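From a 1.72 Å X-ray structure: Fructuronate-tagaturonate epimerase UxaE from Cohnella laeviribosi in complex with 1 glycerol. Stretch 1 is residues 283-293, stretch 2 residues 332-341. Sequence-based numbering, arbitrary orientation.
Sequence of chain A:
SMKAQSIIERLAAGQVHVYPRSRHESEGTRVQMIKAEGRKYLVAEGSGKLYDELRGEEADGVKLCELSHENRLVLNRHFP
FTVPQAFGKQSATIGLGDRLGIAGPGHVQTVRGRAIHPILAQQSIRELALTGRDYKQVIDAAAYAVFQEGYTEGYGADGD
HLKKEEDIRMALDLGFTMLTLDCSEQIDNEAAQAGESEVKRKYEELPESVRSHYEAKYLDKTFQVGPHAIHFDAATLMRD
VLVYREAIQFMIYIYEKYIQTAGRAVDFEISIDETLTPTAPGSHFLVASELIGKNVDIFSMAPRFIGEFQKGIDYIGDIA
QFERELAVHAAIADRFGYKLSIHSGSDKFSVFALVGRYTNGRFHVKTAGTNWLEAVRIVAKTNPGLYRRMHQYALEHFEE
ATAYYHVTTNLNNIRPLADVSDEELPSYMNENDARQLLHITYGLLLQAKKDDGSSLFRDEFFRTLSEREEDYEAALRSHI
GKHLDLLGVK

Stretch 1 283-293: SHFLVASELIG
Stretch 2, residues 332-341: IADRFGYKLS

A single, very short polar contact anchors an otherwise apolar packing of two nearly parallel helices: His 284 NE2 and Tyr 338 OH lie 2.6 Å apart in a hydrogen bond in which either could be the donor. The two rings meet rim to rim, centroids 5.8 Å apart and planes at 43°, so each polar atom lies near the plane of the other ring. His 284 is t (chi1 174°, chi2 -170°); its CA-to-CB bond points sideways, but the imidazole reaches the second stretch, while ND1 is hydrogen-bonded elsewhere in the structure. One imidazole face is covered by Ile 332, whose CG2 stands 3.7 Å from the ring centroid and 14° off the normal, a CH-pi contact; Leu 340 CD2 lies 3.9 Å from His 284 CE1.

Stretch 1 is already helical at Ser 283, the helix having begun earlier in the chain, with i to i+4 bonds such as Ala 288 N to His 284 O (2.9 Å) and Ile 292 N to Ala 288 O (2.8 Å). The helix 332-336 runs alongside, its axis 14° from the first and 10.5 Å away at closest approach. In register, the CA atoms of Phe 285 and Ile 332 are 6.2 Å apart, those of Ala 288 and Phe 336 7.3 Å.

Phe 336 (m, chi1 -69°, chi2 -64°) is the knob, sitting among Phe 285, Ala 288, Ser 289 and Ile 292. Ala 288 points its CB toward the second stretch, and its small side chain fits close packing: CB is 3.6 Å from Phe 336 CD2 and 3.1 Å from Tyr 338 OH. Ile 292 (m, m) brings CG1 to 3.8 Å from Phe 336 CD1 at the more exposed end. Phe 285 (t, chi2 84°) meets Phe 336 obliquely, centroids 5.6 Å apart and planes at 47°, with Phe 285 CE1 3.8 Å from Phe 336 CZ. Ile 332 (m, t) points toward the first helix, its CD1 4.1 Å from Phe 285 CB. The two stretches together bury 474 Å².

After Phe 336 (phi/psi -99/-14), Gly 337 leaves the helix at 106/-17, although its N still bonds Ala 333 O at 2.8 Å. At these angles a CB would jam against the preceding carbonyl oxygen, so glycine suits the turn. Tyr 338 follows at -85/176 with a p rotamer (56°, chi2 83°), its CB directed toward the first helix, and the chain enters a strand at Lys 339. There Leu 340 (m, t) turns its end to the imidazole.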

ATOM      1  N   SER A 283     -11.231  23.123   3.131  1.00 24.97           N
ATOM      2  CA  SER A 283      -9.804  23.126   3.447  1.00 19.85           C
ATOM      3  C   SER A 283      -9.013  22.429   2.351  1.00 21.69           C
ATOM      4  O   SER A 283      -7.928  22.882   1.966  1.00 20.37           O
ATOM      5  CB  SER A 283      -9.565  22.444   4.790  1.00 24.61           C
ATOM      6  OG  SER A 283     -10.420  22.976   5.781  1.00 26.51           O
ATOM      7  N   HIS A 284      -9.550  21.318   1.849  1.00 21.74           N
ATOM      8  CA  HIS A 284      -8.949  20.610   0.719  1.00 20.16           C
ATOM      9  C   HIS A 284      -8.754  21.546  -0.471  1.00 22.65           C
ATOM     10  O   HIS A 284      -7.676  21.582  -1.082  1.00 20.02           O
ATOM     11  CB  HIS A 284      -9.860  19.422   0.384  1.00 21.06           C
ATOM     12  CG  HIS A 284      -9.473  18.647  -0.839  1.00 21.85           C
ATOM     13  ND1 HIS A 284     -10.302  17.689  -1.381  1.00 22.06           N
ATOM     14  CD2 HIS A 284      -8.364  18.669  -1.615  1.00 21.72           C
ATOM     15  CE1 HIS A 284      -9.720  17.151  -2.438  1.00 21.01           C
ATOM     16  NE2 HIS A 284      -8.546  17.732  -2.607  1.00 23.13           N
ATOM     17  N   PHE A 285      -9.784  22.327  -0.805  1.00 21.05           N
ATOM     18  CA  PHE A 285      -9.662  23.295  -1.890  1.00 21.15           C
ATOM     19  C   PHE A 285      -8.501  24.255  -1.650  1.00 22.37           C
ATOM     20  O   PHE A 285      -7.718  24.542  -2.563  1.00 19.37           O
ATOM     21  CB  PHE A 285     -10.965  24.080  -2.053  1.00 23.13           C
ATOM     22  CG  PHE A 285     -10.918  25.086  -3.168  1.00 20.84           C
ATOM     23  CD1 PHE A 285     -11.175  24.702  -4.482  1.00 19.50           C
ATOM     24  CD2 PHE A 285     -10.599  26.413  -2.918  1.00 23.62           C
ATOM     25  CE1 PHE A 285     -11.124  25.620  -5.512  1.00 20.90           C
ATOM     26  CE2 PHE A 285     -10.540  27.328  -3.940  1.00 20.39           C
ATOM     27  CZ  PHE A 285     -10.803  26.934  -5.250  1.00 27.69           C
ATOM     28  N   LEU A 286      -8.395  24.796  -0.435  1.00 22.35           N
ATOM     29  CA  LEU A 286      -7.337  25.768  -0.165  1.00 21.90           C
ATOM     30  C   LEU A 286      -5.954  25.135  -0.303  1.00 19.21           C
ATOM     31  O   LEU A 286      -5.053  25.721  -0.917  1.00 20.15           O
ATOM     32  CB  LEU A 286      -7.519  26.363   1.233  1.00 21.80           C
ATOM     33  CG  LEU A 286      -6.472  27.398   1.665  1.00 23.85           C
ATOM     34  CD1 LEU A 286      -7.158  28.563   2.378  1.00 27.28           C
ATOM     35  CD2 LEU A 286      -5.452  26.763   2.584  1.00 23.98           C
ATOM     36  N   VAL A 287      -5.774  23.938   0.254  1.00 19.84           N
ATOM     37  CA  VAL A 287      -4.485  23.257   0.158  1.00 19.12           C
ATOM     38  C   VAL A 287      -4.119  23.041  -1.305  1.00 18.94           C
ATOM     39  O   VAL A 287      -3.021  23.396  -1.746  1.00 17.44           O
ATOM     40  CB  VAL A 287      -4.521  21.928   0.934  1.00 19.70           C
ATOM     41  CG1 VAL A 287      -3.263  21.088   0.630  1.00 20.11           C
ATOM     42  CG2 VAL A 287      -4.673  22.184   2.434  1.00 20.51           C
ATOM     43  N   ALA A 288      -5.057  22.493  -2.084  1.00 17.56           N
ATOM     44  CA  ALA A 288      -4.776  22.207  -3.490  1.00 17.00           C
ATOM     45  C   ALA A 288      -4.500  23.486  -4.263  1.00 17.50           C
ATOM     46  O   ALA A 288      -3.551  23.554  -5.050  1.00 18.23           O
ATOM     47  CB  ALA A 288      -5.952  21.448  -4.117  1.00 19.37           C
ATOM     48  N   SER A 289      -5.301  24.526  -4.023  1.00 16.52           N
ATOM     49  CA  SER A 289      -5.119  25.776  -4.742  1.00 17.50           C
ATOM     50  C   SER A 289      -3.739  26.360  -4.482  1.00 19.36           C
ATOM     51  O   SER A 289      -3.093  26.884  -5.395  1.00 19.56           O
ATOM     52  CB  SER A 289      -6.205  26.771  -4.333  1.00 22.39           C
ATOM     53  OG  SER A 289      -6.147  27.927  -5.135  1.00 25.51           O
ATOM     54  N   GLU A 290      -3.269  26.279  -3.237  1.00 18.63           N
ATOM     55  CA  GLU A 290      -1.952  26.813  -2.919  1.00 16.79           C
ATOM     56  C   GLU A 290      -0.854  26.012  -3.592  1.00 17.22           C
ATOM     57  O   GLU A 290       0.123  26.582  -4.084  1.00 20.11           O
ATOM     58  CB  GLU A 290      -1.732  26.820  -1.408  1.00 18.96           C
ATOM     59  CG  GLU A 290      -2.585  27.837  -0.688  1.00 21.01           C
ATOM     60  CD  GLU A 290      -2.404  29.230  -1.247  1.00 26.29           C
ATOM     61  OE1 GLU A 290      -1.304  29.815  -1.086  1.00 24.48           O
ATOM     62  OE2 GLU A 290      -3.364  29.738  -1.855  1.00 25.56           O
ATOM     63  N   LEU A 291      -0.974  24.686  -3.579  1.00 17.28           N
ATOM     64  CA  LEU A 291       0.047  23.850  -4.198  1.00 18.32           C
ATOM     65  C   LEU A 291       0.069  24.044  -5.703  1.00 22.84           C
ATOM     66  O   LEU A 291       1.134  24.196  -6.308  1.00 16.94           O
ATOM     67  CB  LEU A 291      -0.215  22.386  -3.865  1.00 19.61           C
ATOM     68  CG  LEU A 291      -0.119  22.050  -2.386  1.00 21.58           C
ATOM     69  CD1 LEU A 291      -0.586  20.636  -2.184  1.00 24.87           C
ATOM     70  CD2 LEU A 291       1.315  22.220  -1.919  1.00 23.30           C
ATOM     71  N   ILE A 292      -1.105  24.008  -6.331  1.00 22.31           N
ATOM     72  CA  ILE A 292      -1.155  24.149  -7.779  1.00 23.63           C
ATOM     73  C   ILE A 292      -0.653  25.531  -8.188  1.00 25.31           C
ATOM     74  O   ILE A 292       0.053  25.686  -9.196  1.00 26.26           O
ATOM     75  CB  ILE A 292      -2.585  23.857  -8.280  1.00 24.51           C
ATOM     76  CG1 ILE A 292      -3.007  22.442  -7.869  1.00 26.34           C
ATOM     77  CG2 ILE A 292      -2.649  23.959  -9.758  1.00 28.68           C
ATOM     78  CD1 ILE A 292      -2.194  21.338  -8.493  1.00 28.37           C
ATOM     79  N   GLY A 293      -0.939  26.546  -7.368  1.00 22.30           N
ATOM     80  CA  GLY A 293      -0.400  27.873  -7.621  1.00 23.28           C
ATOM     81  C   GLY A 293       1.116  27.932  -7.575  1.00 26.60           C
ATOM     82  O   GLY A 293       1.725  28.786  -8.219  1.00 27.54           O
ATOM     83  N   ILE A 332     -13.202  18.743  -6.403  1.00 13.86           N
ATOM     84  CA  ILE A 332     -11.954  19.485  -6.224  1.00 15.78           C
ATOM     85  C   ILE A 332     -10.810  18.783  -6.939  1.00 15.13           C
ATOM     86  O   ILE A 332     -10.010  19.415  -7.640  1.00 16.30           O
ATOM     87  CB  ILE A 332     -11.649  19.663  -4.728  1.00 14.92           C
ATOM     88  CG1 ILE A 332     -12.708  20.556  -4.087  1.00 16.95           C
ATOM     89  CG2 ILE A 332     -10.223  20.228  -4.534  1.00 15.90           C
ATOM     90  CD1 ILE A 332     -12.761  20.399  -2.564  1.00 19.36           C
ATOM     91  N   ALA A 333     -10.701  17.465  -6.754  1.00 11.98           N
ATOM     92  CA  ALA A 333      -9.684  16.697  -7.467  1.00 13.98           C
ATOM     93  C   ALA A 333      -9.807  16.873  -8.979  1.00 15.18           C
ATOM     94  O   ALA A 333      -8.800  17.027  -9.674  1.00 16.04           O
ATOM     95  CB  ALA A 333      -9.788  15.221  -7.100  1.00 15.28           C
ATOM     96  N   ASP A 334     -11.031  16.840  -9.500  1.00 13.19           N
ATOM     97  CA  ASP A 334     -11.230  16.988 -10.941  1.00 13.70           C
ATOM     98  C   ASP A 334     -10.813  18.380 -11.398  1.00 13.96           C
ATOM     99  O   ASP A 334     -10.195  18.539 -12.457  1.00 16.85           O
ATOM    100  CB  ASP A 334     -12.698  16.729 -11.304  1.00 14.76           C
ATOM    101  CG  ASP A 334     -13.071  15.239 -11.282  1.00 16.39           C
ATOM    102  OD1 ASP A 334     -12.170  14.373 -11.242  1.00 18.24           O
ATOM    103  OD2 ASP A 334     -14.285  14.932 -11.306  1.00 18.89           O
ATOM    104  N   ARG A 335     -11.139  19.395 -10.602  1.00 13.69           N
ATOM    105  CA  ARG A 335     -10.796  20.770 -10.950  1.00 15.53           C
ATOM    106  C   ARG A 335      -9.295  20.931 -11.152  1.00 16.84           C
ATOM    107  O   ARG A 335      -8.854  21.567 -12.117  1.00 17.49           O
ATOM    108  CB  ARG A 335     -11.309  21.708  -9.854  1.00 18.66           C
ATOM    109  CG  ARG A 335     -10.514  23.010  -9.652  1.00 25.15           C
ATOM    110  CD  ARG A 335     -10.881  24.077 -10.645  1.00 30.02           C
ATOM    111  NE  ARG A 335     -10.128  25.321 -10.413  1.00 28.72           N
ATOM    112  CZ  ARG A 335      -8.884  25.547 -10.843  1.00 25.29           C
ATOM    113  NH1 ARG A 335      -8.237  24.621 -11.522  1.00 22.87           N
ATOM    114  NH2 ARG A 335      -8.286  26.709 -10.586  1.00 31.08           N
ATOM    115  N   PHE A 336      -8.495  20.339 -10.265  1.00 15.63           N
ATOM    116  CA  PHE A 336      -7.055  20.556 -10.255  1.00 14.39           C
ATOM    117  C   PHE A 336      -6.267  19.447 -10.944  1.00 17.19           C
ATOM    118  O   PHE A 336      -5.067  19.635 -11.202  1.00 19.36           O
ATOM    119  CB  PHE A 336      -6.564  20.722  -8.811  1.00 16.64           C
ATOM    120  CG  PHE A 336      -7.021  22.000  -8.168  1.00 18.94           C
ATOM    121  CD1 PHE A 336      -6.599  23.221  -8.663  1.00 16.82           C
ATOM    122  CD2 PHE A 336      -7.890  21.983  -7.089  1.00 18.07           C
ATOM    123  CE1 PHE A 336      -7.027  24.418  -8.087  1.00 18.97           C
ATOM    124  CE2 PHE A 336      -8.319  23.163  -6.508  1.00 20.62           C
ATOM    125  CZ  PHE A 336      -7.888  24.389  -7.011  1.00 19.73           C
ATOM    126  N   GLY A 337      -6.889  18.295 -11.223  1.00 14.65           N
ATOM    127  CA  GLY A 337      -6.321  17.284 -12.093  1.00 15.65           C
ATOM    128  C   GLY A 337      -5.783  16.043 -11.399  1.00 13.75           C
ATOM    129  O   GLY A 337      -5.533  15.041 -12.078  1.00 15.50           O
ATOM    130  N   TYR A 338      -5.548  16.087 -10.086  1.00 14.85           N
ATOM    131  CA  TYR A 338      -5.035  14.917  -9.389  1.00 15.40           C
ATOM    132  C   TYR A 338      -6.203  14.007  -9.012  1.00 16.81           C
ATOM    133  O   TYR A 338      -7.371  14.331  -9.246  1.00 17.23           O
ATOM    134  CB  TYR A 338      -4.226  15.345  -8.156  1.00 13.64           C
ATOM    135  CG  TYR A 338      -5.011  16.216  -7.210  1.00 15.02           C
ATOM    136  CD1 TYR A 338      -5.877  15.658  -6.268  1.00 15.04           C
ATOM    137  CD2 TYR A 338      -4.892  17.606  -7.255  1.00 14.77           C
ATOM    138  CE1 TYR A 338      -6.613  16.462  -5.420  1.00 15.94           C
ATOM    139  CE2 TYR A 338      -5.609  18.409  -6.399  1.00 17.55           C
ATOM    140  CZ  TYR A 338      -6.473  17.827  -5.491  1.00 14.28           C
ATOM    141  OH  TYR A 338      -7.192  18.643  -4.650  1.00 17.49           O
ATOM    142  N   LYS A 339      -5.891  12.845  -8.428  1.00 14.00           N
ATOM    143  CA  LYS A 339      -6.895  11.861  -8.034  1.00 14.91           C
ATOM    144  C   LYS A 339      -7.073  11.853  -6.523  1.00 14.92           C
ATOM    145  O   LYS A 339      -6.133  12.119  -5.775  1.00 15.85           O
ATOM    146  CB  LYS A 339      -6.489  10.444  -8.467  1.00 15.51           C
ATOM    147  CG  LYS A 339      -5.991  10.324  -9.888  1.00 19.48           C
ATOM    148  CD  LYS A 339      -5.905   8.865 -10.294  1.00 19.10           C
ATOM    149  CE  LYS A 339      -4.888   8.089  -9.484  1.00 16.34           C
ATOM    150  NZ  LYS A 339      -4.650   6.724 -10.092  1.00 19.59           N
ATOM    151  N   LEU A 340      -8.272  11.478  -6.077  1.00 14.02           N
ATOM    152  CA  LEU A 340      -8.458  11.151  -4.669  1.00 13.43           C
ATOM    153  C   LEU A 340      -7.798   9.821  -4.345  1.00 15.43           C
ATOM    154  O   LEU A 340      -7.868   8.864  -5.125  1.00 15.19           O
ATOM    155  CB  LEU A 340      -9.943  11.067  -4.328  1.00 15.57           C
ATOM    156  CG  LEU A 340     -10.738  12.360  -4.361  1.00 16.53           C
ATOM    157  CD1 LEU A 340     -12.172  12.044  -3.919  1.00 16.01           C
ATOM    158  CD2 LEU A 340     -10.104  13.402  -3.466  1.00 17.91           C
ATOM    159  N   SER A 341      -7.167   9.762  -3.175  1.00 13.77           N
ATOM    160  CA  SER A 341      -6.531   8.550  -2.672  1.00 16.59           C
ATOM    161  C   SER A 341      -7.227   8.106  -1.395  1.00 16.93           C
ATOM    162  O   SER A 341      -7.416   8.911  -0.477  1.00 18.70           O
ATOM    163  CB  SER A 341      -5.048   8.795  -2.407  1.00 18.11           C
ATOM    164  OG  SER A 341      -4.426   7.589  -2.015  1.00 18.80           O
TER